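Local coordinates for cypemycin cysteine dehydrogenase (decarboxylating) (Streptomyces sp, PDB 6JDD), which catalyses the oxidative decarboxylation of the C-terminal cysteine of the cypemycin precursor peptide, a flavin-dependent step in making its aminovinyl-cysteine group, at residues C89-V100 with T119-P130. Residues are numbered along the deposited sequence; the frame is centred on the assembly and turned at random.
With FAD (flavin-adenine dinucleotide), chain B.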
loop_
_atom_site.group_PDB
_atom_site.type_symbol
_atom_site.label_atom_id
_atom_site.label_comp_id
_atom_site.label_asym_id
_atom_site.label_seq_id
_atom_site.Cartn_x
_atom_site.Cartn_y
_atom_site.Cartn_z
ATOM N N CYS A 89 3.842 -40.664 13.260
ATOM C CA CYS A 89 4.685 -40.722 12.047
ATOM C C CYS A 89 4.552 -39.410 11.273
ATOM O O CYS A 89 3.717 -38.585 11.626
ATOM C CB CYS A 89 4.340 -41.960 11.239
ATOM S SG CYS A 89 2.806 -41.784 10.300
ATOM N N PHE A 90 5.412 -39.225 10.286
ATOM C CA PHE A 90 5.518 -37.996 9.468
ATOM C C PHE A 90 5.600 -38.409 8.007
ATOM O O PHE A 90 6.478 -39.175 7.662
ATOM C CB PHE A 90 6.742 -37.183 9.868
ATOM C CG PHE A 90 6.656 -36.612 11.249
ATOM C CD1 PHE A 90 6.918 -37.392 12.355
ATOM C CD2 PHE A 90 6.264 -35.303 11.438
ATOM C CE1 PHE A 90 6.821 -36.862 13.630
ATOM C CE2 PHE A 90 6.192 -34.769 12.714
ATOM C CZ PHE A 90 6.465 -35.550 13.808
ATOM N N LEU A 91 4.633 -37.979 7.214
ATOM C CA LEU A 91 4.563 -38.332 5.779
ATOM C C LEU A 91 4.817 -37.043 5.011
ATOM O O LEU A 91 4.070 -36.108 5.207
ATOM C CB LEU A 91 3.205 -38.949 5.419
ATOM C CG LEU A 91 2.680 -40.001 6.393
ATOM C CD1 LEU A 91 1.243 -40.388 6.061
ATOM C CD2 LEU A 91 3.565 -41.244 6.397
ATOM N N VAL A 92 5.849 -37.013 4.185
ATOM C CA VAL A 92 6.100 -35.891 3.246
ATOM C C VAL A 92 5.416 -36.233 1.917
ATOM O O VAL A 92 5.891 -37.081 1.194
ATOM C CB VAL A 92 7.604 -35.612 3.121
ATOM C CG1 VAL A 92 7.868 -34.338 2.337
ATOM C CG2 VAL A 92 8.258 -35.523 4.495
ATOM N N PHE A 93 4.286 -35.591 1.663
ATOM C CA PHE A 93 3.254 -36.059 0.712
ATOM C C PHE A 93 2.637 -34.855 0.025
ATOM O O PHE A 93 1.873 -34.136 0.658
ATOM C CB PHE A 93 2.180 -36.849 1.461
ATOM C CG PHE A 93 1.139 -37.470 0.570
ATOM C CD1 PHE A 93 1.476 -38.488 -0.303
ATOM C CD2 PHE A 93 -0.166 -37.028 0.601
ATOM C CE1 PHE A 93 0.529 -39.053 -1.138
ATOM C CE2 PHE A 93 -1.111 -37.599 -0.233
ATOM C CZ PHE A 93 -0.767 -38.610 -1.103
ATOM N N PRO A 94 3.037 -34.497 -1.209
ATOM C CA PRO A 94 4.238 -35.024 -1.847
ATOM C C PRO A 94 5.550 -34.382 -1.379
ATOM O O PRO A 94 5.513 -33.396 -0.661
ATOM C CB PRO A 94 4.015 -34.608 -3.292
ATOM C CG PRO A 94 3.379 -33.261 -3.160
ATOM C CD PRO A 94 2.419 -33.440 -2.003
ATOM N N ALA A 95 6.676 -34.963 -1.810
ATOM C CA ALA A 95 8.026 -34.479 -1.462
ATOM C C ALA A 95 8.727 -34.058 -2.724
ATOM O O ALA A 95 8.978 -34.882 -3.539
ATOM C CB ALA A 95 8.795 -35.529 -0.772
ATOM N N THR A 96 9.014 -32.778 -2.823
ATOM C CA THR A 96 9.837 -32.226 -3.923
ATOM C C THR A 96 11.293 -32.727 -3.784
ATOM O O THR A 96 11.763 -33.037 -2.669
ATOM C CB THR A 96 9.752 -30.692 -3.967
ATOM O OG1 THR A 96 10.101 -30.202 -2.668
ATOM C CG2 THR A 96 8.367 -30.211 -4.360
ATOM N N LEU A 97 12.006 -32.648 -4.895
ATOM C CA LEU A 97 13.487 -32.794 -4.976
ATOM C C LEU A 97 14.134 -31.862 -3.959
ATOM O O LEU A 97 14.909 -32.370 -3.149
ATOM C CB LEU A 97 13.898 -32.482 -6.413
ATOM C CG LEU A 97 15.392 -32.459 -6.716
ATOM C CD1 LEU A 97 16.107 -33.625 -6.083
ATOM C CD2 LEU A 97 15.616 -32.499 -8.202
ATOM N N ASP A 98 13.704 -30.594 -3.925
ATOM C CA ASP A 98 14.353 -29.596 -3.073
ATOM C C ASP A 98 14.082 -29.923 -1.600
ATOM O O ASP A 98 14.957 -29.673 -0.774
ATOM C CB ASP A 98 13.960 -28.173 -3.454
ATOM C CG ASP A 98 14.986 -27.207 -2.898
ATOM O OD1 ASP A 98 16.149 -27.285 -3.341
ATOM O OD2 ASP A 98 14.626 -26.425 -1.986
ATOM N N THR A 99 12.904 -30.385 -1.261
ATOM C CA THR A 99 12.602 -30.636 0.176
ATOM C C THR A 99 13.536 -31.770 0.614
ATOM O O THR A 99 14.131 -31.681 1.705
ATOM C CB THR A 99 11.104 -30.873 0.477
ATOM O OG1 THR A 99 10.342 -29.665 0.640
ATOM C CG2 THR A 99 10.922 -31.659 1.758
ATOM N N VAL A 100 13.696 -32.775 -0.240
ATOM C CA VAL A 100 14.551 -33.949 0.077
ATOM C C VAL A 100 16.029 -33.556 0.144
ATOM O O VAL A 100 16.669 -34.006 1.056
ATOM C CB VAL A 100 14.274 -35.074 -0.909
ATOM C CG1 VAL A 100 15.234 -36.223 -0.701
ATOM C CG2 VAL A 100 12.844 -35.522 -0.712
ATOM N N THR A 119 12.841 -35.250 14.726
ATOM C CA THR A 119 11.960 -36.381 15.081
ATOM C C THR A 119 12.791 -37.672 15.064
ATOM O O THR A 119 13.721 -37.791 14.236
ATOM C CB THR A 119 10.721 -36.452 14.192
ATOM O OG1 THR A 119 9.871 -37.478 14.703
ATOM C CG2 THR A 119 11.072 -36.743 12.753
ATOM N N ASP A 120 12.428 -38.590 15.953
ATOM C CA ASP A 120 12.842 -40.020 15.941
ATOM C C ASP A 120 11.751 -40.896 15.338
ATOM O O ASP A 120 12.037 -42.072 15.105
ATOM C CB ASP A 120 13.120 -40.546 17.357
ATOM C CG ASP A 120 14.304 -39.817 17.972
ATOM O OD1 ASP A 120 15.344 -39.616 17.241
ATOM O OD2 ASP A 120 14.160 -39.394 19.152
ATOM N N ALA A 121 10.542 -40.375 15.156
ATOM C CA ALA A 121 9.400 -41.169 14.659
ATOM C C ALA A 121 9.664 -41.575 13.208
ATOM O O ALA A 121 10.472 -40.971 12.495
ATOM C CB ALA A 121 8.108 -40.383 14.786
ATOM N N PRO A 122 8.966 -42.623 12.720
ATOM C CA PRO A 122 9.009 -42.976 11.303
ATOM C C PRO A 122 8.683 -41.772 10.409
ATOM O O PRO A 122 7.739 -41.102 10.626
ATOM C CB PRO A 122 7.921 -44.041 11.176
ATOM C CG PRO A 122 7.755 -44.605 12.570
ATOM C CD PRO A 122 8.064 -43.473 13.514
ATOM N N LEU A 123 9.544 -41.539 9.434
ATOM C CA LEU A 123 9.464 -40.427 8.466
ATOM C C LEU A 123 9.423 -41.043 7.089
ATOM O O LEU A 123 10.415 -41.597 6.694
ATOM C CB LEU A 123 10.722 -39.568 8.602
ATOM C CG LEU A 123 10.617 -38.140 8.074
ATOM C CD1 LEU A 123 11.718 -37.294 8.631
ATOM C CD2 LEU A 123 10.658 -38.099 6.563
ATOM N N VAL A 124 8.307 -40.938 6.396
ATOM C CA VAL A 124 8.134 -41.541 5.049
ATOM C C VAL A 124 8.044 -40.435 4.012
ATOM O O VAL A 124 7.332 -39.484 4.207
ATOM C CB VAL A 124 6.909 -42.444 4.981
ATOM C CG1 VAL A 124 6.874 -43.201 3.671
ATOM C CG2 VAL A 124 6.873 -43.396 6.161
ATOM N N ILE A 125 8.737 -40.641 2.913
ATOM C CA ILE A 125 8.920 -39.614 1.863
ATOM C C ILE A 125 8.248 -40.120 0.596
ATOM O O ILE A 125 8.748 -41.096 -0.027
ATOM C CB ILE A 125 10.401 -39.289 1.639
ATOM C CG1 ILE A 125 11.050 -38.861 2.947
ATOM C CG2 ILE A 125 10.539 -38.230 0.553
ATOM C CD1 ILE A 125 12.510 -38.541 2.840
ATOM N N ALA A 126 7.171 -39.442 0.241
ATOM C CA ALA A 126 6.410 -39.720 -0.975
ATOM C C ALA A 126 6.925 -38.759 -2.039
ATOM O O ALA A 126 6.244 -37.799 -2.381
ATOM C CB ALA A 126 4.955 -39.591 -0.687
ATOM N N ASP A 127 8.116 -39.073 -2.547
ATOM C CA ASP A 127 8.856 -38.233 -3.509
ATOM C C ASP A 127 8.053 -38.121 -4.816
ATOM O O ASP A 127 7.528 -39.122 -5.312
ATOM C CB ASP A 127 10.243 -38.810 -3.779
ATOM C CG ASP A 127 10.149 -40.268 -4.177
ATOM O OD1 ASP A 127 9.730 -41.081 -3.306
ATOM O OD2 ASP A 127 10.434 -40.571 -5.376
ATOM N N THR A 128 8.068 -36.912 -5.366
ATOM C CA THR A 128 7.621 -36.550 -6.734
ATOM C C THR A 128 8.756 -35.750 -7.372
ATOM O O THR A 128 8.636 -34.543 -7.381
ATOM C CB THR A 128 6.284 -35.778 -6.695
ATOM O OG1 THR A 128 6.376 -34.624 -5.856
ATOM C CG2 THR A 128 5.142 -36.613 -6.169
ATOM N N PHE A 129 9.826 -36.401 -7.848
ATOM C CA PHE A 129 10.989 -35.733 -8.508
ATOM C C PHE A 129 10.722 -35.655 -10.002
ATOM O O PHE A 129 10.399 -36.634 -10.620
ATOM C CB PHE A 129 12.298 -36.490 -8.272
ATOM C CG PHE A 129 12.776 -36.562 -6.840
ATOM C CD1 PHE A 129 11.996 -36.138 -5.785
ATOM C CD2 PHE A 129 14.020 -37.082 -6.545
ATOM C CE1 PHE A 129 12.462 -36.203 -4.481
ATOM C CE2 PHE A 129 14.495 -37.128 -5.242
ATOM C CZ PHE A 129 13.719 -36.694 -4.209
ATOM N N PRO A 130 10.976 -34.531 -10.673
ATOM C CA PRO A 130 10.879 -34.506 -12.122
ATOM C C PRO A 130 11.948 -35.384 -12.796
ATOM O O PRO A 130 11.821 -35.670 -13.972
ATOM C CB PRO A 130 11.141 -33.042 -12.501
ATOM C CG PRO A 130 11.247 -32.296 -11.208
ATOM C CD PRO A 130 11.537 -33.298 -10.119
HETATM P PA FAD B . 9.500 -24.171 0.151
HETATM O O1A FAD B . 9.366 -23.917 1.617
HETATM O O2A FAD B . 8.493 -23.563 -0.768
HETATM O O5B FAD B . 10.975 -23.755 -0.327
HETATM C C5B FAD B . 11.193 -22.405 -0.807
HETATM C C4B FAD B . 12.652 -22.051 -0.652
HETATM O O4B FAD B . 12.762 -20.767 0.016
HETATM C C3B FAD B . 13.495 -23.025 0.183
HETATM O O3B FAD B . 14.814 -23.143 -0.339
HETATM C C2B FAD B . 13.494 -22.366 1.565
HETATM O O2B FAD B . 14.606 -22.740 2.349
HETATM C C1B FAD B . 13.543 -20.892 1.182
HETATM N N9A FAD B . 12.990 -20.004 2.197
HETATM C C8A FAD B . 12.993 -20.182 3.559
HETATM N N7A FAD B . 12.411 -19.194 4.198
HETATM C C5A FAD B . 12.003 -18.319 3.198
HETATM C C6A FAD B . 11.328 -17.083 3.228
HETATM N N6A FAD B . 10.926 -16.486 4.346
HETATM N N1A FAD B . 11.083 -16.480 2.041
HETATM C C2A FAD B . 11.490 -17.086 0.917
HETATM N N3A FAD B . 12.129 -18.243 0.767
HETATM C C4A FAD B . 12.358 -18.813 1.962
HETATM N N1 FAD B . 9.519 -29.844 -7.829
HETATM C C2 FAD B . 9.636 -31.167 -7.574
HETATM O O2 FAD B . 10.574 -31.603 -6.903
HETATM N N3 FAD B . 8.736 -32.073 -8.040
HETATM C C4 FAD B . 7.653 -31.699 -8.798
HETATM O O4 FAD B . 6.869 -32.547 -9.197
HETATM C C4X FAD B . 7.496 -30.329 -9.085
HETATM N N5 FAD B . 6.471 -29.954 -9.806
HETATM C C5X FAD B . 6.341 -28.617 -10.072
HETATM C C6 FAD B . 5.244 -28.195 -10.844
HETATM C C7 FAD B . 5.050 -26.870 -11.151
HETATM C C7M FAD B . 3.864 -26.453 -11.981
HETATM C C8 FAD B . 5.972 -25.904 -10.678
HETATM C C8M FAD B . 5.781 -24.444 -10.999
HETATM C C9 FAD B . 7.052 -26.305 -9.917
HETATM C C9A FAD B . 7.258 -27.658 -9.600
HETATM N N10 FAD B . 8.338 -28.097 -8.835
HETATM C C10 FAD B . 8.496 -29.441 -8.552
HETATM C "C1'" FAD B . 9.319 -27.123 -8.325
HETATM C "C2'" FAD B . 9.082 -26.785 -6.866
HETATM O "O2'" FAD B . 7.843 -26.096 -6.727
HETATM C "C3'" FAD B . 10.212 -25.913 -6.314
HETATM O "O3'" FAD B . 11.411 -26.678 -6.251
HETATM C "C4'" FAD B . 9.918 -25.329 -4.930
HETATM O "O4'" FAD B . 11.014 -24.514 -4.511
HETATM C "C5'" FAD B . 9.664 -26.398 -3.893
HETATM O "O5'" FAD B . 9.579 -25.787 -2.577
HETATM P P FAD B . 9.079 -26.669 -1.334
HETATM O O1P FAD B . 9.857 -27.942 -1.315
HETATM O O2P FAD B . 7.587 -26.735 -1.372
HETATM O O3P FAD B . 9.534 -25.755 -0.097
#
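Phe90 pairs with Leu123, Leu91 with Val124 and Val92 with Ile125, joining two neighbouring strands of the six-stranded parallel sheet, in the 3-2-1-4-5-6 order of a Rossmann-like fold. Backbone bonds cross back and forth, from Phe90 N with Pro122 O to Ala126 N with Val92 O. The cis peptide before Pro94 falls within a beta bulge, and the register shifts by one. Ala95 N then reaches Ala126 O at 2.9 Å, from well above the carbonyl plane. Ala95 O takes Thr128 N in a nearly straight bond of 173°.

Past the strand ends, the Phe129 side chain turns back under the start of helix 97-104. CB leads to CG, which sits anti to the carbonyl carbon (chi1 -64°), and the ring is thereby brought to Leu97 and Val100. Phe129 CD1 and CE1 lie against the Leu97 backbone; Leu97 CA stands over one face, 3.9 Å from the ring centroid, in a CH-pi contact. Leu97 CD1 lies over the same face, toward the opposite rim, where it meets Phe129 CD2 and, at 3.9 Å, Phe129 CE2. Phe129 CZ, the tip, abuts Val100 CB at 3.7 Å, and Ala95 O lies at the ring edge. An alanine at Phe129 would remove this ring and is likely to leave a gap beneath Leu97 and Val100.

The turns that follow both strands grip FAD. Thr96 is the N-cap: its OG1 accepts from Thr99 N and donates to FAD O1P at 2.6 Å. Thr99 OG1 binds the same phosphate oxygen. Leu97 N donates to flavin O2 at 2.7 Å, while flavin N3 donates to Thr128 O at 2.6 Å. Backbone groups just after the two strands thus hold the pyrimidine edge of the flavin, and the helix N-terminus probably helps to stabilise the phosphate charge.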